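Local coordinates for putative carboxynorspermidine decarboxylase protein (Sinorhizobium meliloti, PDB 3MT1), which probably catalyses the pyridoxal 5'-phosphate-dependent decarboxylation of carboxynorspermidine and carboxyspermidine to norspermidine and spermidine, working as a homodimer, at residues A115-L120 against I156-H162; T245-T249 against L310-I316; K328-F332 against F355-Y360. One frame throughout, in Å; residues are numbered along the deposited sequence.

Interaction 1 (A115-L120 against I156-H162); sequences ARGLRL and INGFMIH
Two extended segments, 115-120 and 156-162, run side by side as neighbouring parallel strands. Strands 115-119 and 158-160 approach to 4.4 Å between axes, with N-to-C directions 39° apart (signed crossing angle -39°), the splay of a strongly twisted sheet. Leu118 sits beside Phe159 (CA-CA 5.0 Å) and Arg119 beside Met160 (4.5 Å). The hydrogen bonds alternate as parallel pairing demands: Leu118 N to Gly158 O 3.1 Å, Met160 N to Leu118 O 2.9 Å, Leu120 N to Met160 O 2.8 Å. Gly117 CA makes a CA-H...O contact with Gly158 O at 3.2 Å.

Leu118 (chi1 t) and Phe159 (chi1 m) share one face of the sheet. Leu120 CD2 sits 3.5 Å from the centroid of the Phe159 ring, a CH-pi contact over its face, and Ile156 CD1 meets Leu118 CB at 4.1 Å. On the other face the extended, all-t Arg119 packs its chain on selenomethionine Met160, Arg119 CG 3.9 Å from Met160 SE, and the selenium lies over one face of the guanidinium. One water joins Arg119 NE (2.6 Å), Leu120 O (2.7 Å) and His162 N (3.0 Å), while Tyr77 takes Arg119 NH1.

These are adjacent strands of the eight-stranded parallel beta/alpha barrel, flanked by strands 95-98 and 193-195. Helix 170-190 covers the Phe159 face through Phe184, Leu187 and Ile188.

Interaction 2 (T245-T249 against L310-I316); sequences TVLDT and LKVGDRI
Val246 (chi1 t) turns its branched side chain toward segment 310-316, its CG2 meeting Ile316 CD1 at 3.7 Å and Leu310 CD1 at 4.3 Å, while its CB lies 3.7 Å from Lys311 O. A compact aliphatic residue suits this buried spot. Both its backbone polar groups face segment 310-316: Val246 N donates to Asp314 O (2.8 Å) and Val246 O accepts from Gly313 N (2.9 Å). Thr245 and Arg315 form an antiparallel non-hydrogen-bonded pair, CA-CA 4.5 Å.

Segment 310-316 bends through a type II turn from Lys311 to Asp314, closed by Asp314 N to Lys311 O at 3.0 Å. Gly313 (phi 110°, psi -15°) occupies the position where a CB would jam against the preceding carbonyl. Asp314 (chi1 m) reinforces the turn, OD2 accepting from Lys311 N at 2.8 Å. Val312 CG2 reaches Leu247 O (3.5 Å), and Thr249 OG1 makes a weak hydrogen bond to Leu310 O (3.5 Å).

In the C-terminal beta domain, this is strand 240-251 meeting the turn that leads into strand 315-318. Strand 240-251 pairs on one side with strand 315-318 and on the other with strand 255-259, and Asp248 bonds to Ser100 and Ser102 of the second subunit.

Interaction 3 (K328-F332 against F355-Y360); sequences KKNWF and FTYADY
A small aromatic cluster at the dimer interface joins the loop 328-332 to the start of the C-terminal helix 357-362. Trp331 is its centre: Trp331 CA is 6.7 Å from Tyr360 CA, and with chi1 m and chi2 116° the indole reaches across to the helix. Tyr360 CB stands 3.7 Å from the centroid of the six-membered Trp331 ring, almost exactly on the ring normal, a CH-pi contact. The Tyr360 ring (chi1 t) then turns its edge to the indole face in an offset edge-to-face pair, centroids 5.5 Å apart and planes at 64°, with Trp331 CD2 3.7 Å from Tyr360 CD1. Trp331 CZ2 also meets Asp359 CB (3.8 Å), and its CH2 meets Phe355 CB (4.1 Å). A broad, flat indole can serve all these neighbours at once without any hydrogen bond between the segments.

Side chains help to shape each backbone. Asn330 OD1 accepts from Phe332 N at 3.1 Å, an Asx turn that shapes the loop around Trp331. Thr356 is the N-cap of the helix, and Asp359, three residues on, accepts from Thr356 N through OD2 at 3.0 Å; Arg353 forms a salt bridge with the same carboxylate.

Lys329 NZ lies 3.4 Å from Phe355 CZ and bonds to Ser363 O of the second subunit, while Lys328 pairs with Asp269, a predicted substrate-binding residue, and with Glu264 of the second subunit. In its own chain the loop runs beside helix 263-266, where Asn330 bonds to the backbone of Ala265, while helix 357-362 follows strand 349-353.

Overall arrangement
Along the chain the three contacts follow in series, none nesting in or crossing another. Interaction 1 closes first, bringing together neighbouring strands of the N-terminal barrel across 35 intervening residues. Interaction 2 spans 60 residues and folds the C-terminal beta domain back on its long strand 240-251. Interaction 3 comes last, closing 22 residues that include the hairpin of strands 339-343 and 349-353 and tying the loop after strand 315-318 to the C-terminal helix 357-362. Interactions 2 and 3 lie on the same side of the chain's centre, 23 Å apart between centres, and both touch the second subunit. Interaction 1 lies opposite, 50 Å from interaction 2 and 37 Å from interaction 3 between centres.

Interaction 1 (A115-L120 against I156-H162)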
loop_
_atom_site.group_PDB
_atom_site.type_symbol
_atom_site.label_atom_id
_atom_site.label_comp_id
_atom_site.label_asym_id
_atom_site.label_seq_id
_atom_site.Cartn_x
_atom_site.Cartn_y
_atom_site.Cartn_z
ATOM N N ALA B 115 15.903 9.292 -28.730
ATOM C CA ALA B 115 14.702 8.972 -29.511
ATOM C C ALA B 115 13.418 9.308 -28.722
ATOM O O ALA B 115 13.304 8.959 -27.551
ATOM C CB ALA B 115 14.711 7.486 -29.922
ATOM N N ARG B 116 12.471 9.993 -29.361
ATOM C CA ARG B 116 11.265 10.417 -28.694
ATOM C C ARG B 116 10.086 9.670 -29.280
ATOM O O ARG B 116 10.041 9.395 -30.491
ATOM C CB ARG B 116 11.091 11.940 -28.815
ATOM C CG ARG B 116 12.173 12.754 -28.041
ATOM C CD ARG B 116 12.277 14.228 -28.466
ATOM N NE ARG B 116 12.326 14.398 -29.923
ATOM C CZ ARG B 116 13.404 14.226 -30.687
ATOM N NH1 ARG B 116 14.580 13.868 -30.166
ATOM N NH2 ARG B 116 13.306 14.407 -31.990
ATOM N N GLY B 117 9.143 9.328 -28.408
ATOM C CA GLY B 117 7.941 8.589 -28.770
ATOM C C GLY B 117 6.700 9.246 -28.219
ATOM O O GLY B 117 6.768 10.160 -27.399
ATOM N N LEU B 118 5.541 8.796 -28.681
ATOM C CA LEU B 118 4.282 9.385 -28.264
ATOM C C LEU B 118 3.340 8.230 -28.007
ATOM O O LEU B 118 3.316 7.279 -28.774
ATOM C CB LEU B 118 3.741 10.312 -29.373
ATOM C CG LEU B 118 2.429 11.073 -29.106
ATOM C CD1 LEU B 118 2.671 12.350 -28.292
ATOM C CD2 LEU B 118 1.675 11.411 -30.386
ATOM N N ARG B 119 2.575 8.291 -26.927
ATOM C CA ARG B 119 1.571 7.260 -26.691
ATOM C C ARG B 119 0.317 7.486 -27.518
ATOM O O ARG B 119 -0.207 8.600 -27.606
ATOM C CB ARG B 119 1.178 7.196 -25.226
ATOM C CG ARG B 119 0.366 5.974 -24.916
ATOM C CD ARG B 119 -0.066 5.934 -23.494
ATOM N NE ARG B 119 -0.783 4.693 -23.214
ATOM C CZ ARG B 119 -1.003 4.213 -21.996
ATOM N NH1 ARG B 119 -0.549 4.870 -20.924
ATOM N NH2 ARG B 119 -1.665 3.069 -21.852
ATOM N N LEU B 120 -0.176 6.411 -28.109
ATOM C CA LEU B 120 -1.381 6.472 -28.901
ATOM C C LEU B 120 -2.447 5.655 -28.219
ATOM O O LEU B 120 -2.183 4.576 -27.702
ATOM C CB LEU B 120 -1.103 5.934 -30.298
ATOM C CG LEU B 120 -0.809 6.834 -31.508
ATOM C CD1 LEU B 120 -0.069 8.117 -31.197
ATOM C CD2 LEU B 120 -0.047 5.997 -32.536
ATOM N N ILE B 156 8.965 13.254 -33.431
ATOM C CA ILE B 156 9.018 11.903 -32.864
ATOM C C ILE B 156 9.592 10.903 -33.860
ATOM O O ILE B 156 10.068 11.278 -34.904
ATOM C CB ILE B 156 7.651 11.416 -32.336
ATOM C CG1 ILE B 156 6.603 11.514 -33.451
ATOM C CG2 ILE B 156 7.274 12.165 -31.044
ATOM C CD1 ILE B 156 5.162 11.746 -32.972
ATOM N N ASN B 157 9.480 9.630 -33.529
ATOM C CA ASN B 157 10.282 8.583 -34.116
ATOM C C ASN B 157 9.616 7.212 -33.817
ATOM O O ASN B 157 9.966 6.183 -34.404
ATOM C CB ASN B 157 11.652 8.712 -33.455
ATOM C CG ASN B 157 12.555 7.568 -33.719
ATOM O OD1 ASN B 157 12.995 6.920 -32.788
ATOM N ND2 ASN B 157 12.910 7.346 -34.971
ATOM N N GLY B 158 8.642 7.235 -32.902
ATOM C CA GLY B 158 8.069 6.026 -32.355
ATOM C C GLY B 158 6.731 6.227 -31.682
ATOM O O GLY B 158 6.368 7.339 -31.297
ATOM N N PHE B 159 5.987 5.137 -31.556
ATOM C CA PHE B 159 4.730 5.173 -30.829
ATOM C C PHE B 159 4.719 4.124 -29.751
ATOM O O PHE B 159 5.362 3.073 -29.868
ATOM C CB PHE B 159 3.543 4.914 -31.747
ATOM C CG PHE B 159 3.351 5.946 -32.811
ATOM C CD1 PHE B 159 3.264 7.293 -32.487
ATOM C CD2 PHE B 159 3.221 5.568 -34.128
ATOM C CE1 PHE B 159 3.076 8.244 -33.467
ATOM C CE2 PHE B 159 3.021 6.519 -35.124
ATOM C CZ PHE B 159 2.952 7.856 -34.798
HETATM N N MSE B 160 3.980 4.430 -28.692
HETATM C CA MSE B 160 3.665 3.458 -27.671
HETATM C C MSE B 160 2.163 3.215 -27.716
HETATM O O MSE B 160 1.399 4.161 -27.874
HETATM C CB MSE B 160 4.094 3.954 -26.299
HETATM C CG MSE B 160 3.878 2.914 -25.231
HETATM SE SE MSE B 160 3.229 3.674 -23.566
HETATM C CE MSE B 160 4.942 3.875 -22.708
ATOM N N ILE B 161 1.764 1.947 -27.606
ATOM C CA ILE B 161 0.355 1.544 -27.543
ATOM C C ILE B 161 0.241 0.415 -26.542
ATOM O O ILE B 161 0.881 -0.612 -26.697
ATOM C CB ILE B 161 -0.177 1.024 -28.915
ATOM C CG1 ILE B 161 -0.465 2.174 -29.874
ATOM C CG2 ILE B 161 -1.442 0.213 -28.746
ATOM C CD1 ILE B 161 0.721 2.511 -30.760
ATOM N N HIS B 162 -0.551 0.601 -25.503
ATOM C CA HIS B 162 -0.676 -0.414 -24.476
ATOM C C HIS B 162 -2.162 -0.541 -24.145
ATOM O O HIS B 162 -2.719 0.201 -23.319
ATOM C CB HIS B 162 0.198 -0.058 -23.263
ATOM C CG HIS B 162 0.035 -0.981 -22.091
ATOM N ND1 HIS B 162 0.815 -2.101 -21.905
ATOM C CD2 HIS B 162 -0.804 -0.932 -21.027
ATOM C CE1 HIS B 162 0.457 -2.709 -20.788
ATOM N NE2 HIS B 162 -0.525 -2.021 -20.236
HETATM O O HOH W 1 -1.745 3.358 -25.285
#

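Interaction 2 (T245-T249 against L310-I316)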
loop_
_atom_site.group_PDB
_atom_site.type_symbol
_atom_site.label_atom_id
_atom_site.label_comp_id
_atom_site.label_asym_id
_atom_site.label_seq_id
_atom_site.Cartn_x
_atom_site.Cartn_y
_atom_site.Cartn_z
ATOM N N THR B 245 2.941 -18.721 7.980
ATOM C CA THR B 245 2.694 -19.667 9.025
ATOM C C THR B 245 1.332 -19.352 9.598
ATOM O O THR B 245 0.931 -18.198 9.623
ATOM C CB THR B 245 3.782 -19.571 10.134
ATOM O OG1 THR B 245 5.058 -19.870 9.568
ATOM C CG2 THR B 245 3.556 -20.583 11.204
ATOM N N VAL B 246 0.620 -20.383 10.063
ATOM C CA VAL B 246 -0.622 -20.176 10.813
ATOM C C VAL B 246 -0.249 -19.868 12.243
ATOM O O VAL B 246 0.635 -20.508 12.805
ATOM C CB VAL B 246 -1.520 -21.399 10.753
ATOM C CG1 VAL B 246 -2.688 -21.293 11.738
ATOM C CG2 VAL B 246 -2.011 -21.592 9.319
ATOM N N LEU B 247 -0.901 -18.862 12.811
ATOM C CA LEU B 247 -0.610 -18.394 14.158
ATOM C C LEU B 247 -1.754 -18.683 15.143
ATOM O O LEU B 247 -1.529 -18.834 16.334
ATOM C CB LEU B 247 -0.324 -16.889 14.136
ATOM C CG LEU B 247 0.824 -16.329 13.317
ATOM C CD1 LEU B 247 0.744 -14.876 13.460
ATOM C CD2 LEU B 247 2.180 -16.818 13.800
ATOM N N ASP B 248 -2.980 -18.733 14.643
ATOM C CA ASP B 248 -4.130 -19.045 15.470
ATOM C C ASP B 248 -5.236 -19.658 14.647
ATOM O O ASP B 248 -5.337 -19.451 13.441
ATOM C CB ASP B 248 -4.655 -17.818 16.214
ATOM C CG ASP B 248 -5.337 -18.181 17.534
ATOM O OD1 ASP B 248 -5.013 -19.250 18.138
ATOM O OD2 ASP B 248 -6.197 -17.381 17.974
ATOM N N THR B 249 -6.073 -20.419 15.329
ATOM C CA THR B 249 -7.151 -21.135 14.695
ATOM C C THR B 249 -8.423 -20.770 15.430
ATOM O O THR B 249 -8.385 -20.523 16.622
ATOM C CB THR B 249 -6.807 -22.618 14.709
ATOM O OG1 THR B 249 -6.131 -22.908 13.471
ATOM C CG2 THR B 249 -8.022 -23.494 14.877
ATOM N N LEU B 310 -5.951 -27.483 9.904
ATOM C CA LEU B 310 -4.798 -26.609 10.082
ATOM C C LEU B 310 -4.475 -26.367 11.550
ATOM O O LEU B 310 -5.372 -26.137 12.374
ATOM C CB LEU B 310 -5.034 -25.254 9.407
ATOM C CG LEU B 310 -5.045 -25.160 7.893
ATOM C CD1 LEU B 310 -5.262 -23.702 7.527
ATOM C CD2 LEU B 310 -3.749 -25.711 7.275
ATOM N N LYS B 311 -3.187 -26.395 11.863
ATOM C CA LYS B 311 -2.733 -26.230 13.232
ATOM C C LYS B 311 -1.805 -25.042 13.292
ATOM O O LYS B 311 -1.104 -24.747 12.321
ATOM C CB LYS B 311 -1.972 -27.477 13.723
ATOM C CG LYS B 311 -2.562 -28.840 13.326
ATOM C CD LYS B 311 -1.412 -29.838 13.028
ATOM C CE LYS B 311 -1.911 -31.192 12.492
ATOM N NZ LYS B 311 -2.746 -31.902 13.503
ATOM N N VAL B 312 -1.785 -24.367 14.435
ATOM C CA VAL B 312 -0.780 -23.349 14.705
ATOM C C VAL B 312 0.621 -23.911 14.365
ATOM O O VAL B 312 0.996 -24.965 14.853
ATOM C CB VAL B 312 -0.857 -22.874 16.191
ATOM C CG1 VAL B 312 0.310 -21.909 16.549
ATOM C CG2 VAL B 312 -2.215 -22.245 16.503
ATOM N N GLY B 313 1.371 -23.218 13.510
ATOM C CA GLY B 313 2.712 -23.647 13.114
ATOM C C GLY B 313 2.777 -24.121 11.670
ATOM O O GLY B 313 3.849 -24.244 11.099
ATOM N N ASP B 314 1.619 -24.386 11.074
ATOM C CA ASP B 314 1.555 -24.944 9.724
ATOM C C ASP B 314 1.867 -23.884 8.708
ATOM O O ASP B 314 1.518 -22.711 8.884
ATOM C CB ASP B 314 0.182 -25.565 9.436
ATOM C CG ASP B 314 -0.045 -26.883 10.201
ATOM O OD1 ASP B 314 0.930 -27.422 10.788
ATOM O OD2 ASP B 314 -1.200 -27.385 10.204
ATOM N N ARG B 315 2.518 -24.320 7.642
ATOM C CA ARG B 315 3.084 -23.452 6.663
ATOM C C ARG B 315 2.151 -23.442 5.475
ATOM O O ARG B 315 1.713 -24.498 5.036
ATOM C CB ARG B 315 4.449 -23.994 6.255
ATOM C CG ARG B 315 4.899 -23.476 4.916
ATOM C CD ARG B 315 5.279 -21.964 5.015
ATOM N NE ARG B 315 6.505 -21.859 5.790
ATOM C CZ ARG B 315 7.695 -22.071 5.254
ATOM N NH1 ARG B 315 7.764 -22.351 3.962
ATOM N NH2 ARG B 315 8.802 -21.987 5.984
ATOM N N ILE B 316 1.851 -22.242 4.970
ATOM C CA ILE B 316 1.016 -22.031 3.782
ATOM C C ILE B 316 1.764 -21.172 2.740
ATOM O O ILE B 316 2.366 -20.168 3.103
ATOM C CB ILE B 316 -0.322 -21.346 4.197
ATOM C CG1 ILE B 316 -1.252 -22.352 4.903
ATOM C CG2 ILE B 316 -1.041 -20.673 2.989
ATOM C CD1 ILE B 316 -2.377 -21.701 5.688
#

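Interaction 3 (K328-F332 against F355-Y360)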
loop_
_atom_site.group_PDB
_atom_site.type_symbol
_atom_site.label_atom_id
_atom_site.label_comp_id
_atom_site.label_asym_id
_atom_site.label_seq_id
_atom_site.Cartn_x
_atom_site.Cartn_y
_atom_site.Cartn_z
ATOM N N LYS B 328 4.918 -2.622 -3.868
ATOM C CA LYS B 328 3.929 -1.796 -3.217
ATOM C C LYS B 328 3.682 -2.244 -1.786
ATOM O O LYS B 328 2.697 -1.881 -1.181
ATOM C CB LYS B 328 2.642 -1.665 -4.051
ATOM C CG LYS B 328 2.010 -2.980 -4.513
ATOM C CD LYS B 328 0.640 -2.710 -5.170
ATOM C CE LYS B 328 0.732 -2.772 -6.673
ATOM N NZ LYS B 328 -0.317 -2.001 -7.336
ATOM N N LYS B 329 4.616 -3.004 -1.241
ATOM C CA LYS B 329 4.521 -3.407 0.139
ATOM C C LYS B 329 4.709 -2.236 1.086
ATOM O O LYS B 329 5.432 -1.281 0.792
ATOM C CB LYS B 329 5.536 -4.498 0.424
ATOM C CG LYS B 329 7.002 -4.110 0.232
ATOM C CD LYS B 329 7.906 -5.339 0.493
ATOM C CE LYS B 329 9.264 -5.189 -0.229
ATOM N NZ LYS B 329 9.853 -3.870 0.157
ATOM N N ASN B 330 4.068 -2.312 2.236
ATOM C CA ASN B 330 4.118 -1.209 3.193
ATOM C C ASN B 330 4.111 -1.697 4.674
ATOM O O ASN B 330 3.977 -2.907 4.958
ATOM C CB ASN B 330 2.937 -0.291 2.914
ATOM C CG ASN B 330 1.634 -1.031 2.987
ATOM O OD1 ASN B 330 1.096 -1.233 4.079
ATOM N ND2 ASN B 330 1.134 -1.499 1.833
ATOM N N TRP B 331 4.190 -0.740 5.598
ATOM C CA TRP B 331 4.334 -1.008 7.021
ATOM C C TRP B 331 3.016 -0.881 7.787
ATOM O O TRP B 331 2.992 -0.609 8.986
ATOM C CB TRP B 331 5.306 0.002 7.572
ATOM C CG TRP B 331 6.690 -0.324 7.282
ATOM C CD1 TRP B 331 7.549 0.392 6.514
ATOM C CD2 TRP B 331 7.412 -1.473 7.754
ATOM N NE1 TRP B 331 8.772 -0.233 6.484
ATOM C CE2 TRP B 331 8.722 -1.373 7.241
ATOM C CE3 TRP B 331 7.081 -2.567 8.571
ATOM C CZ2 TRP B 331 9.711 -2.334 7.512
ATOM C CZ3 TRP B 331 8.060 -3.520 8.850
ATOM C CH2 TRP B 331 9.359 -3.398 8.332
ATOM N N PHE B 332 1.901 -1.060 7.081
ATOM C CA PHE B 332 0.604 -1.022 7.703
ATOM C C PHE B 332 0.557 -1.884 8.967
ATOM O O PHE B 332 0.975 -3.066 8.950
ATOM C CB PHE B 332 -0.374 -1.556 6.708
ATOM C CG PHE B 332 -1.766 -1.639 7.220
ATOM C CD1 PHE B 332 -2.469 -0.479 7.563
ATOM C CD2 PHE B 332 -2.383 -2.877 7.355
ATOM C CE1 PHE B 332 -3.778 -0.556 8.034
ATOM C CE2 PHE B 332 -3.710 -2.962 7.818
ATOM C CZ PHE B 332 -4.402 -1.805 8.144
ATOM N N PHE B 355 13.957 -7.142 6.390
ATOM C CA PHE B 355 13.491 -5.857 6.866
ATOM C C PHE B 355 13.409 -5.879 8.375
ATOM O O PHE B 355 12.875 -6.813 8.969
ATOM C CB PHE B 355 12.176 -5.443 6.215
ATOM C CG PHE B 355 12.230 -5.411 4.685
ATOM C CD1 PHE B 355 11.717 -6.463 3.929
ATOM C CD2 PHE B 355 12.819 -4.335 4.012
ATOM C CE1 PHE B 355 11.782 -6.438 2.536
ATOM C CE2 PHE B 355 12.894 -4.300 2.645
ATOM C CZ PHE B 355 12.372 -5.338 1.890
ATOM N N THR B 356 13.981 -4.858 9.003
ATOM C CA THR B 356 14.175 -4.866 10.421
ATOM C C THR B 356 13.420 -3.692 11.036
ATOM O O THR B 356 12.885 -2.838 10.322
ATOM C CB THR B 356 15.653 -4.692 10.707
ATOM O OG1 THR B 356 16.021 -3.369 10.334
ATOM C CG2 THR B 356 16.479 -5.684 9.901
ATOM N N TYR B 357 13.410 -3.632 12.359
ATOM C CA TYR B 357 12.805 -2.534 13.085
ATOM C C TYR B 357 13.269 -1.164 12.571
ATOM O O TYR B 357 12.469 -0.225 12.398
ATOM C CB TYR B 357 13.079 -2.677 14.603
ATOM C CG TYR B 357 12.593 -1.491 15.369
ATOM C CD1 TYR B 357 11.229 -1.320 15.609
ATOM C CD2 TYR B 357 13.473 -0.512 15.814
ATOM C CE1 TYR B 357 10.760 -0.223 16.304
ATOM C CE2 TYR B 357 13.011 0.611 16.510
ATOM C CZ TYR B 357 11.650 0.734 16.740
ATOM O OH TYR B 357 11.149 1.817 17.375
ATOM N N ALA B 358 14.566 -1.055 12.330
ATOM C CA ALA B 358 15.151 0.202 11.884
ATOM C C ALA B 358 14.587 0.622 10.504
ATOM O O ALA B 358 14.446 1.805 10.238
ATOM C CB ALA B 358 16.679 0.098 11.863
ATOM N N ASP B 359 14.257 -0.330 9.627
ATOM C CA ASP B 359 13.535 0.021 8.415
ATOM C C ASP B 359 12.191 0.605 8.795
ATOM O O ASP B 359 11.863 1.696 8.385
ATOM C CB ASP B 359 13.370 -1.185 7.507
ATOM C CG ASP B 359 14.674 -1.636 6.921
ATOM O OD1 ASP B 359 15.327 -0.817 6.260
ATOM O OD2 ASP B 359 15.078 -2.811 7.124
ATOM N N TYR B 360 11.416 -0.087 9.621
ATOM C CA TYR B 360 10.128 0.455 10.027
ATOM C C TYR B 360 10.247 1.854 10.606
ATOM O O TYR B 360 9.576 2.765 10.137
ATOM C CB TYR B 360 9.446 -0.472 11.026
ATOM C CG TYR B 360 8.229 0.094 11.711
ATOM C CD1 TYR B 360 7.035 0.335 11.009
ATOM C CD2 TYR B 360 8.245 0.326 13.080
ATOM C CE1 TYR B 360 5.899 0.834 11.680
ATOM C CE2 TYR B 360 7.148 0.816 13.749
ATOM C CZ TYR B 360 5.995 1.067 13.064
ATOM O OH TYR B 360 4.927 1.520 13.771
#